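Local coordinates for thioredoxin domain-containing protein (Aeropyrum pernix, PDB 3HA9) that is not functionally characterised but has a thioredoxin fold with a disulfide-forming CxxC pair, consistent with a thiol-disulfide oxidoreductase or antioxidant role, at residues A[17-25]-A[115-126]; A[52-63]-A[104-113]. All coordinates share one frame; numbering follows the deposited sequence.

Contact 1: A[17-25]-A[115-126]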
loop_
_atom_site.group_PDB
_atom_site.type_symbol
_atom_site.label_atom_id
_atom_site.label_comp_id
_atom_site.label_asym_id
_atom_site.label_seq_id
_atom_site.Cartn_x
_atom_site.Cartn_y
_atom_site.Cartn_z
ATOM N N GLU A 17 2.629 3.449 -18.424
ATOM C CA GLU A 17 3.245 4.542 -17.669
ATOM C C GLU A 17 2.663 4.600 -16.254
ATOM O O GLU A 17 3.376 4.899 -15.294
ATOM C CB GLU A 17 3.058 5.887 -18.391
ATOM C CG GLU A 17 3.774 7.048 -17.720
ATOM C CD GLU A 17 5.224 7.220 -18.180
ATOM O OE1 GLU A 17 5.821 6.251 -18.690
ATOM O OE2 GLU A 17 5.761 8.338 -18.041
ATOM N N ALA A 18 1.372 4.297 -16.142
ATOM C CA ALA A 18 0.608 4.395 -14.879
ATOM C C ALA A 18 0.866 3.227 -13.938
ATOM O O ALA A 18 0.529 3.288 -12.741
ATOM C CB ALA A 18 -0.906 4.506 -15.185
ATOM N N SER A 19 1.463 2.167 -14.488
ATOM C CA SER A 19 1.701 0.933 -13.753
ATOM C C SER A 19 2.806 1.106 -12.710
ATOM O O SER A 19 3.621 2.032 -12.780
ATOM C CB SER A 19 2.039 -0.214 -14.723
ATOM O OG SER A 19 3.368 -0.104 -15.221
ATOM N N PHE A 20 2.816 0.218 -11.728
ATOM C CA PHE A 20 3.814 0.284 -10.677
ATOM C C PHE A 20 4.445 -1.072 -10.401
ATOM O O PHE A 20 3.941 -2.108 -10.835
ATOM C CB PHE A 20 3.199 0.850 -9.400
ATOM C CG PHE A 20 2.119 -0.016 -8.805
ATOM C CD1 PHE A 20 2.405 -0.878 -7.749
ATOM C CD2 PHE A 20 0.811 0.039 -9.292
ATOM C CE1 PHE A 20 1.404 -1.679 -7.192
ATOM C CE2 PHE A 20 -0.186 -0.760 -8.742
ATOM C CZ PHE A 20 0.112 -1.618 -7.691
ATOM N N SER A 21 5.563 -1.047 -9.684
ATOM C CA SER A 21 6.162 -2.263 -9.151
ATOM C C SER A 21 6.541 -2.037 -7.685
ATOM O O SER A 21 6.668 -0.893 -7.233
ATOM C CB SER A 21 7.355 -2.711 -10.004
ATOM O OG SER A 21 8.587 -2.294 -9.437
ATOM N N LEU A 22 6.671 -3.128 -6.939
ATOM C CA LEU A 22 6.936 -3.062 -5.511
ATOM C C LEU A 22 8.152 -3.924 -5.209
ATOM O O LEU A 22 8.335 -4.950 -5.846
ATOM C CB LEU A 22 5.741 -3.626 -4.741
ATOM C CG LEU A 22 4.337 -3.137 -5.112
ATOM C CD1 LEU A 22 3.334 -4.273 -4.987
ATOM C CD2 LEU A 22 3.951 -1.987 -4.230
ATOM N N THR A 23 8.972 -3.500 -4.248
ATOM C CA THR A 23 10.099 -4.303 -3.752
ATOM C C THR A 23 9.730 -4.872 -2.387
ATOM O O THR A 23 9.533 -4.103 -1.436
ATOM C CB THR A 23 11.389 -3.458 -3.570
ATOM O OG1 THR A 23 11.156 -2.401 -2.623
ATOM C CG2 THR A 23 11.854 -2.864 -4.888
ATOM N N THR A 24 9.628 -6.194 -2.272
ATOM C CA THR A 24 9.276 -6.784 -0.974
ATOM C C THR A 24 10.416 -6.634 0.033
ATOM O O THR A 24 11.552 -6.336 -0.349
ATOM C CB THR A 24 8.854 -8.263 -1.065
ATOM O OG1 THR A 24 10.004 -9.084 -1.323
ATOM C CG2 THR A 24 7.787 -8.458 -2.135
ATOM N N ILE A 25 10.108 -6.848 1.308
ATOM C CA ILE A 25 11.068 -6.657 2.409
ATOM C C ILE A 25 12.299 -7.545 2.217
ATOM O O ILE A 25 13.400 -7.235 2.705
ATOM C CB ILE A 25 10.387 -6.897 3.785
ATOM C CG1 ILE A 25 11.304 -6.459 4.944
ATOM C CG2 ILE A 25 9.836 -8.351 3.910
ATOM C CD1 ILE A 25 10.684 -6.577 6.319
ATOM N N MET A 115 4.898 -7.849 2.574
ATOM C CA MET A 115 5.547 -6.720 3.251
ATOM C C MET A 115 6.525 -6.049 2.271
ATOM O O MET A 115 7.329 -6.706 1.606
ATOM C CB MET A 115 6.262 -7.161 4.546
ATOM C CG MET A 115 5.329 -7.467 5.777
ATOM S SD MET A 115 6.264 -8.182 7.163
ATOM C CE MET A 115 6.388 -9.887 6.697
ATOM N N VAL A 116 6.439 -4.728 2.173
ATOM C CA VAL A 116 7.222 -3.963 1.206
ATOM C C VAL A 116 7.810 -2.780 1.951
ATOM O O VAL A 116 7.154 -2.231 2.819
ATOM C CB VAL A 116 6.295 -3.443 0.049
ATOM C CG1 VAL A 116 6.941 -2.363 -0.770
ATOM C CG2 VAL A 116 5.885 -4.602 -0.868
ATOM N N MET A 117 9.049 -2.415 1.648
ATOM C CA MET A 117 9.588 -1.156 2.162
ATOM C C MET A 117 9.786 -0.227 0.966
ATOM O O MET A 117 10.274 -0.664 -0.098
ATOM C CB MET A 117 10.874 -1.378 2.982
ATOM C CG MET A 117 10.708 -2.262 4.258
ATOM S SD MET A 117 12.030 -2.126 5.522
ATOM C CE MET A 117 11.336 -0.796 6.521
ATOM N N ASP A 118 9.338 1.022 1.098
ATOM C CA ASP A 118 9.373 1.977 -0.016
ATOM C C ASP A 118 10.449 3.012 0.201
ATOM O O ASP A 118 10.676 3.460 1.320
ATOM C CB ASP A 118 8.016 2.681 -0.129
ATOM C CG ASP A 118 7.966 3.718 -1.249
ATOM O OD1 ASP A 118 8.340 3.394 -2.386
ATOM O OD2 ASP A 118 7.474 4.844 -0.987
ATOM N N ASP A 119 11.074 3.418 -0.899
ATOM C CA ASP A 119 12.110 4.441 -0.872
ATOM C C ASP A 119 11.565 5.849 -1.150
ATOM O O ASP A 119 12.345 6.766 -1.398
ATOM C CB ASP A 119 13.224 4.078 -1.869
ATOM C CG ASP A 119 12.750 4.080 -3.324
ATOM O OD1 ASP A 119 11.570 4.332 -3.597
ATOM O OD2 ASP A 119 13.583 3.817 -4.215
ATOM N N GLY A 120 10.244 6.022 -1.101
ATOM C CA GLY A 120 9.610 7.301 -1.451
ATOM C C GLY A 120 8.973 7.280 -2.838
ATOM O O GLY A 120 8.114 8.113 -3.131
ATOM N N SER A 121 9.402 6.339 -3.697
ATOM C CA SER A 121 8.805 6.169 -5.047
ATOM C C SER A 121 7.302 5.949 -5.043
ATOM O O SER A 121 6.567 6.547 -5.848
ATOM C CB SER A 121 9.443 4.972 -5.795
ATOM O OG SER A 121 10.816 5.211 -6.022
ATOM N N LEU A 122 6.842 5.075 -4.153
ATOM C CA LEU A 122 5.419 4.729 -4.133
ATOM C C LEU A 122 4.640 5.825 -3.420
ATOM O O LEU A 122 3.479 6.090 -3.756
ATOM C CB LEU A 122 5.176 3.367 -3.484
ATOM C CG LEU A 122 5.745 2.205 -4.302
ATOM C CD1 LEU A 122 5.831 0.959 -3.410
ATOM C CD2 LEU A 122 4.922 1.935 -5.583
ATOM N N VAL A 123 5.291 6.465 -2.445
ATOM C CA VAL A 123 4.696 7.641 -1.791
ATOM C C VAL A 123 4.364 8.703 -2.837
ATOM O O VAL A 123 3.260 9.277 -2.849
ATOM C CB VAL A 123 5.617 8.182 -0.682
ATOM C CG1 VAL A 123 5.167 9.594 -0.250
ATOM C CG2 VAL A 123 5.581 7.238 0.506
ATOM N N GLU A 124 5.306 8.956 -3.733
ATOM C CA GLU A 124 5.097 9.914 -4.806
ATOM C C GLU A 124 4.048 9.412 -5.793
ATOM O O GLU A 124 3.139 10.162 -6.183
ATOM C CB GLU A 124 6.425 10.173 -5.520
ATOM C CG GLU A 124 6.332 11.140 -6.712
ATOM C CD GLU A 124 7.661 11.312 -7.442
ATOM O OE1 GLU A 124 8.726 11.137 -6.813
ATOM O OE2 GLU A 124 7.652 11.642 -8.647
ATOM N N LYS A 125 4.164 8.147 -6.191
ATOM C CA LYS A 125 3.234 7.568 -7.178
ATOM C C LYS A 125 1.773 7.694 -6.741
ATOM O O LYS A 125 0.917 8.087 -7.529
ATOM C CB LYS A 125 3.571 6.084 -7.420
ATOM C CG LYS A 125 2.727 5.396 -8.521
ATOM C CD LYS A 125 3.282 5.705 -9.895
ATOM C CE LYS A 125 2.692 4.779 -10.968
ATOM N NZ LYS A 125 3.486 4.982 -12.189
ATOM N N PHE A 126 1.496 7.339 -5.494
ATOM C CA PHE A 126 0.123 7.268 -5.005
ATOM C C PHE A 126 -0.316 8.489 -4.206
ATOM O O PHE A 126 -1.364 8.470 -3.558
ATOM C CB PHE A 126 -0.084 5.966 -4.232
ATOM C CG PHE A 126 -0.131 4.772 -5.139
ATOM C CD1 PHE A 126 -1.289 4.484 -5.848
ATOM C CD2 PHE A 126 0.996 3.991 -5.338
ATOM C CE1 PHE A 126 -1.326 3.409 -6.728
ATOM C CE2 PHE A 126 0.953 2.906 -6.200
ATOM C CZ PHE A 126 -0.203 2.624 -6.888
HETATM O O HOH W 1 8.774 -0.966 -2.888
HETATM O O HOH W 2 12.980 -1.656 -0.323
#
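Residues 17-25, running from the end of helix 3-18 through the short strand 22-23, pack along strand 114-117, at one edge of the five-stranded sheet, and the helix 121-125 that follows it, an edge contact of the thioredoxin fold. Strand 22-23, which pairs with 29-30 in a small antiparallel hairpin, lies beside the larger sheet and is joined to it by a single bridge between Thr24 and Val116. Ile25 N donates to Met115 O at 2.8 Å, from above the carbonyl plane, and Ile25 CG2 lies alongside Met115 CB. At Thr23 a water links the two backbones, accepting from Thr23 N and donating to Met117 O. Toward helix 121-125, Leu22 and Leu122 cross at about a right angle, CD2 of Leu22 lying 3.6 Å from CD1 of Leu122. Phe20 and Phe126 form a T-shaped pair with planes at 83°; CZ at the edge of Phe126 sits over one face of Phe20, 3.7 Å from its CD2. With CG set between its own N and C (chi1 64°), Phe20 turns this face to the helix. Lys125 bends at chi2 (82°), bringing its ammonium group to the backbone carbonyls of Glu17, Ala18 and Ser19. There NZ donates to Ser19 O at 3.0 Å and weakly to Glu17 O at 3.1 Å, while CE lies 3.2 Å from Ala18 O.

Contact 2: A[52-63]-A[104-113]; sequences CVYMADLLDRLT and FIANYGDPSW
Helix 52-63 and the last turn of the helix ending at Tyr108 approach to 10.2 Å between axes, crossing at -61°, and the backbones come nearest at Ala56 and Gly109, 5.2 Å between CA atoms. Beyond Gly109 the chain continues through a type I turn, Asp110 to Trp113, that stays against the same helix. At the helix start Phe104 points the edge of its ring at Cys52, with CZ 3.8 Å from Cys52 CB. Val53 spreads its two methyls: CG2 meets Phe104 CE1, and CG1 sits over a face of Tyr108 in a CH-pi contact, 4.0 Å from the ring centroid. In the thioredoxin fold this helix starts at the CxxC pair, here oxidised, Cys52 being disulfide-bonded to Cys49; the contact thus packs helix 98-108 beside the probable redox site. Further along helix 52-63, Asp60 OD2 lies only 2.5 Å from Tyr108 O, so this carboxylate probably carries a proton, a state that the nearby Asp110 carboxylate may favour. Trp113 packs against Leu59 and Asp60, with CZ2 3.6 Å from Leu59 CB and Asp110 CB over one ring face. Its NE1 donates, with the partner near the ring plane, to Thr63 OG1 at 3.2 Å (157°), and that hydroxyl in turn donates to Leu59 O. A leucine in place of Trp113 would probably leave Thr63 OG1 without its indole donor and open a gap beside Leu59. A water donates to both Asp60 O and Asp110 OD1, each at 2.7 Å.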
loop_
_atom_site.group_PDB
_atom_site.type_symbol
_atom_site.label_atom_id
_atom_site.label_comp_id
_atom_site.label_asym_id
_atom_site.label_seq_id
_atom_site.Cartn_x
_atom_site.Cartn_y
_atom_site.Cartn_z
ATOM N N CYS A 52 -1.745 3.252 13.362
ATOM C CA CYS A 52 -1.569 2.069 12.529
ATOM C C CYS A 52 -1.903 0.774 13.253
ATOM O O CYS A 52 -2.249 -0.214 12.615
ATOM C CB CYS A 52 -0.159 2.025 11.940
ATOM S SG CYS A 52 0.096 3.302 10.682
ATOM N N VAL A 53 -1.794 0.774 14.582
ATOM C CA VAL A 53 -2.199 -0.395 15.363
ATOM C C VAL A 53 -3.692 -0.685 15.156
ATOM O O VAL A 53 -4.089 -1.855 14.944
ATOM C CB VAL A 53 -1.836 -0.238 16.870
ATOM C CG1 VAL A 53 -2.374 -1.408 17.688
ATOM C CG2 VAL A 53 -0.303 -0.137 17.027
ATOM N N TYR A 54 -4.515 0.362 15.239
ATOM C CA TYR A 54 -5.947 0.200 14.978
ATOM C C TYR A 54 -6.193 -0.198 13.511
ATOM O O TYR A 54 -7.018 -1.076 13.229
ATOM C CB TYR A 54 -6.752 1.462 15.351
ATOM C CG TYR A 54 -8.195 1.362 14.913
ATOM C CD1 TYR A 54 -9.056 0.440 15.513
ATOM C CD2 TYR A 54 -8.695 2.155 13.870
ATOM C CE1 TYR A 54 -10.379 0.316 15.097
ATOM C CE2 TYR A 54 -10.016 2.038 13.454
ATOM C CZ TYR A 54 -10.854 1.118 14.075
ATOM O OH TYR A 54 -12.167 0.982 13.679
ATOM N N MET A 55 -5.505 0.454 12.568
ATOM C CA MET A 55 -5.671 0.047 11.157
ATOM C C MET A 55 -5.313 -1.426 10.949
ATOM O O MET A 55 -5.978 -2.133 10.194
ATOM C CB MET A 55 -4.856 0.943 10.188
ATOM C CG MET A 55 -5.158 0.666 8.698
ATOM S SD MET A 55 -6.908 0.759 8.179
ATOM C CE MET A 55 -7.209 2.436 8.588
ATOM N N ALA A 56 -4.265 -1.900 11.621
ATOM C CA ALA A 56 -3.868 -3.300 11.468
ATOM C C ALA A 56 -4.998 -4.215 11.954
ATOM O O ALA A 56 -5.313 -5.222 11.322
ATOM C CB ALA A 56 -2.567 -3.586 12.224
ATOM N N ASP A 57 -5.627 -3.810 13.050
ATOM C CA ASP A 57 -6.789 -4.530 13.597
ATOM C C ASP A 57 -7.896 -4.686 12.540
ATOM O O ASP A 57 -8.398 -5.793 12.318
ATOM C CB ASP A 57 -7.272 -3.831 14.873
ATOM C CG ASP A 57 -8.534 -4.465 15.464
ATOM O OD1 ASP A 57 -8.412 -5.228 16.448
ATOM O OD2 ASP A 57 -9.650 -4.187 14.958
ATOM N N LEU A 58 -8.212 -3.594 11.845
ATOM C CA LEU A 58 -9.240 -3.613 10.800
ATOM C C LEU A 58 -8.897 -4.503 9.621
ATOM O O LEU A 58 -9.733 -5.280 9.170
ATOM C CB LEU A 58 -9.555 -2.203 10.304
ATOM C CG LEU A 58 -10.149 -1.239 11.315
ATOM C CD1 LEU A 58 -10.752 -0.046 10.577
ATOM C CD2 LEU A 58 -11.224 -1.951 12.153
ATOM N N LEU A 59 -7.675 -4.373 9.117
ATOM C CA LEU A 59 -7.233 -5.186 8.001
ATOM C C LEU A 59 -7.185 -6.698 8.323
ATOM O O LEU A 59 -7.439 -7.534 7.457
ATOM C CB LEU A 59 -5.891 -4.655 7.495
ATOM C CG LEU A 59 -5.941 -3.229 6.927
ATOM C CD1 LEU A 59 -4.503 -2.711 6.632
ATOM C CD2 LEU A 59 -6.786 -3.196 5.661
ATOM N N ASP A 60 -6.875 -7.036 9.573
ATOM C CA ASP A 60 -6.886 -8.440 10.020
ATOM C C ASP A 60 -8.273 -9.038 9.875
ATOM O O ASP A 60 -8.451 -10.152 9.353
ATOM C CB ASP A 60 -6.476 -8.529 11.498
ATOM C CG ASP A 60 -5.001 -8.294 11.720
ATOM O OD1 ASP A 60 -4.201 -8.431 10.770
ATOM O OD2 ASP A 60 -4.634 -7.963 12.873
ATOM N N ARG A 61 -9.255 -8.289 10.346
ATOM C CA ARG A 61 -10.627 -8.760 10.316
ATOM C C ARG A 61 -11.128 -8.842 8.892
ATOM O O ARG A 61 -11.788 -9.814 8.533
ATOM C CB ARG A 61 -11.521 -7.858 11.167
ATOM C CG ARG A 61 -11.261 -8.051 12.647
ATOM C CD ARG A 61 -11.476 -6.770 13.417
ATOM N NE ARG A 61 -12.886 -6.402 13.463
ATOM C CZ ARG A 61 -13.343 -5.312 14.064
ATOM N NH1 ARG A 61 -12.504 -4.487 14.676
ATOM N NH2 ARG A 61 -14.637 -5.048 14.046
ATOM N N LEU A 62 -10.787 -7.848 8.067
ATOM C CA LEU A 62 -11.245 -7.855 6.678
ATOM C C LEU A 62 -10.593 -8.993 5.892
ATOM O O LEU A 62 -11.243 -9.625 5.057
ATOM C CB LEU A 62 -11.006 -6.490 6.016
ATOM C CG LEU A 62 -11.913 -5.390 6.583
ATOM C CD1 LEU A 62 -11.376 -4.009 6.265
ATOM C CD2 LEU A 62 -13.333 -5.548 6.064
ATOM N N THR A 63 -9.321 -9.264 6.191
ATOM C CA THR A 63 -8.595 -10.393 5.603
ATOM C C THR A 63 -9.282 -11.720 5.923
ATOM O O THR A 63 -9.465 -12.567 5.035
ATOM C CB THR A 63 -7.132 -10.433 6.103
ATOM O OG1 THR A 63 -6.430 -9.297 5.588
ATOM C CG2 THR A 63 -6.424 -11.707 5.636
ATOM N N PHE A 104 6.195 -5.309 14.167
ATOM C CA PHE A 104 4.897 -4.638 14.163
ATOM C C PHE A 104 3.861 -5.535 13.510
ATOM O O PHE A 104 2.758 -5.764 14.059
ATOM C CB PHE A 104 4.978 -3.274 13.451
ATOM C CG PHE A 104 3.656 -2.608 13.297
ATOM C CD1 PHE A 104 3.171 -1.763 14.287
ATOM C CD2 PHE A 104 2.859 -2.857 12.170
ATOM C CE1 PHE A 104 1.904 -1.160 14.153
ATOM C CE2 PHE A 104 1.596 -2.261 12.035
ATOM C CZ PHE A 104 1.124 -1.408 13.029
ATOM N N ILE A 105 4.200 -6.065 12.339
ATOM C CA ILE A 105 3.273 -6.937 11.618
ATOM C C ILE A 105 3.018 -8.250 12.372
ATOM O O ILE A 105 1.869 -8.744 12.396
ATOM C CB ILE A 105 3.738 -7.173 10.141
ATOM C CG1 ILE A 105 3.791 -5.839 9.390
ATOM C CG2 ILE A 105 2.837 -8.216 9.422
ATOM C CD1 ILE A 105 2.412 -5.133 9.194
ATOM N N ALA A 106 4.044 -8.791 13.027
ATOM C CA ALA A 106 3.853 -10.018 13.825
ATOM C C ALA A 106 2.934 -9.754 15.013
ATOM O O ALA A 106 2.089 -10.600 15.345
ATOM C CB ALA A 106 5.179 -10.574 14.299
ATOM N N ASN A 107 3.098 -8.591 15.637
ATOM C CA ASN A 107 2.297 -8.223 16.809
ATOM C C ASN A 107 0.850 -7.896 16.499
ATOM O O ASN A 107 -0.049 -8.253 17.283
ATOM C CB ASN A 107 2.897 -7.002 17.526
ATOM C CG ASN A 107 4.011 -7.364 18.476
ATOM O OD1 ASN A 107 4.877 -6.523 18.779
ATOM N ND2 ASN A 107 4.006 -8.590 18.964
ATOM N N TYR A 108 0.611 -7.187 15.398
ATOM C CA TYR A 108 -0.722 -6.601 15.163
ATOM C C TYR A 108 -1.375 -6.973 13.851
ATOM O O TYR A 108 -2.591 -6.841 13.693
ATOM C CB TYR A 108 -0.660 -5.077 15.272
ATOM C CG TYR A 108 -0.045 -4.601 16.560
ATOM C CD1 TYR A 108 -0.690 -4.806 17.775
ATOM C CD2 TYR A 108 1.183 -3.930 16.564
ATOM C CE1 TYR A 108 -0.134 -4.370 18.967
ATOM C CE2 TYR A 108 1.747 -3.494 17.756
ATOM C CZ TYR A 108 1.081 -3.730 18.954
ATOM O OH TYR A 108 1.606 -3.289 20.145
ATOM N N GLY A 109 -0.566 -7.429 12.904
ATOM C CA GLY A 109 -1.054 -7.709 11.551
ATOM C C GLY A 109 -1.179 -9.195 11.276
ATOM O O GLY A 109 -1.449 -9.986 12.193
ATOM N N ASP A 110 -1.006 -9.572 10.008
ATOM C CA ASP A 110 -1.340 -10.941 9.550
ATOM C C ASP A 110 -0.213 -11.563 8.746
ATOM O O ASP A 110 0.457 -10.866 7.946
ATOM C CB ASP A 110 -2.670 -10.965 8.769
ATOM C CG ASP A 110 -3.219 -12.384 8.555
ATOM O OD1 ASP A 110 -4.117 -12.778 9.334
ATOM O OD2 ASP A 110 -2.742 -13.097 7.634
ATOM N N PRO A 111 0.020 -12.879 8.966
ATOM C CA PRO A 111 1.161 -13.568 8.357
ATOM C C PRO A 111 1.067 -13.743 6.840
ATOM O O PRO A 111 2.096 -13.890 6.179
ATOM C CB PRO A 111 1.196 -14.929 9.076
ATOM C CG PRO A 111 -0.044 -14.995 9.940
ATOM C CD PRO A 111 -0.484 -13.591 10.158
ATOM N N SER A 112 -0.149 -13.714 6.304
ATOM C CA SER A 112 -0.365 -13.845 4.875
ATOM C C SER A 112 -0.015 -12.577 4.070
ATOM O O SER A 112 0.109 -12.641 2.848
ATOM C CB SER A 112 -1.812 -14.272 4.574
ATOM O OG SER A 112 -2.712 -13.184 4.709
ATOM N N TRP A 113 0.139 -11.433 4.736
ATOM C CA TRP A 113 0.361 -10.162 4.021
ATOM C C TRP A 113 1.715 -10.060 3.354
ATOM O O TRP A 113 2.709 -10.536 3.874
ATOM C CB TRP A 113 0.224 -8.974 4.967
ATOM C CG TRP A 113 -1.097 -8.816 5.579
ATOM C CD1 TRP A 113 -2.252 -9.481 5.249
ATOM C CD2 TRP A 113 -1.444 -7.905 6.615
ATOM N NE1 TRP A 113 -3.290 -9.045 6.031
ATOM C CE2 TRP A 113 -2.826 -8.072 6.875
ATOM C CE3 TRP A 113 -0.720 -6.956 7.365
ATOM C CZ2 TRP A 113 -3.496 -7.343 7.847
ATOM C CZ3 TRP A 113 -1.398 -6.222 8.340
ATOM C CH2 TRP A 113 -2.770 -6.417 8.568
HETATM O O HOH W 3 -6.757 -12.265 9.167
#

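How the contacts relate
Contact 2 is nested along the chain within the loop closed by contact 1: 17-25 comes first, then 52-63, 104-113 and finally 115-126. Their centres lie about 20 Å apart, yet they meet where helix 98-108 leads into strand 114-117, with Met115 SD 4.0 Å from Ile105 CB. Phe101 of that helix also touches Ile25, Met115 and Met117. Strand 69-75, the neighbour of 114-117 in the sheet, is shared as well: Ile72 touches Leu22 and Val116, whereas Val71 touches Thr63 and Trp113. The segment 104-126 is therefore held at one end by the helix of the CxxC pair and at the other by the N-terminal segment along the sheet edge.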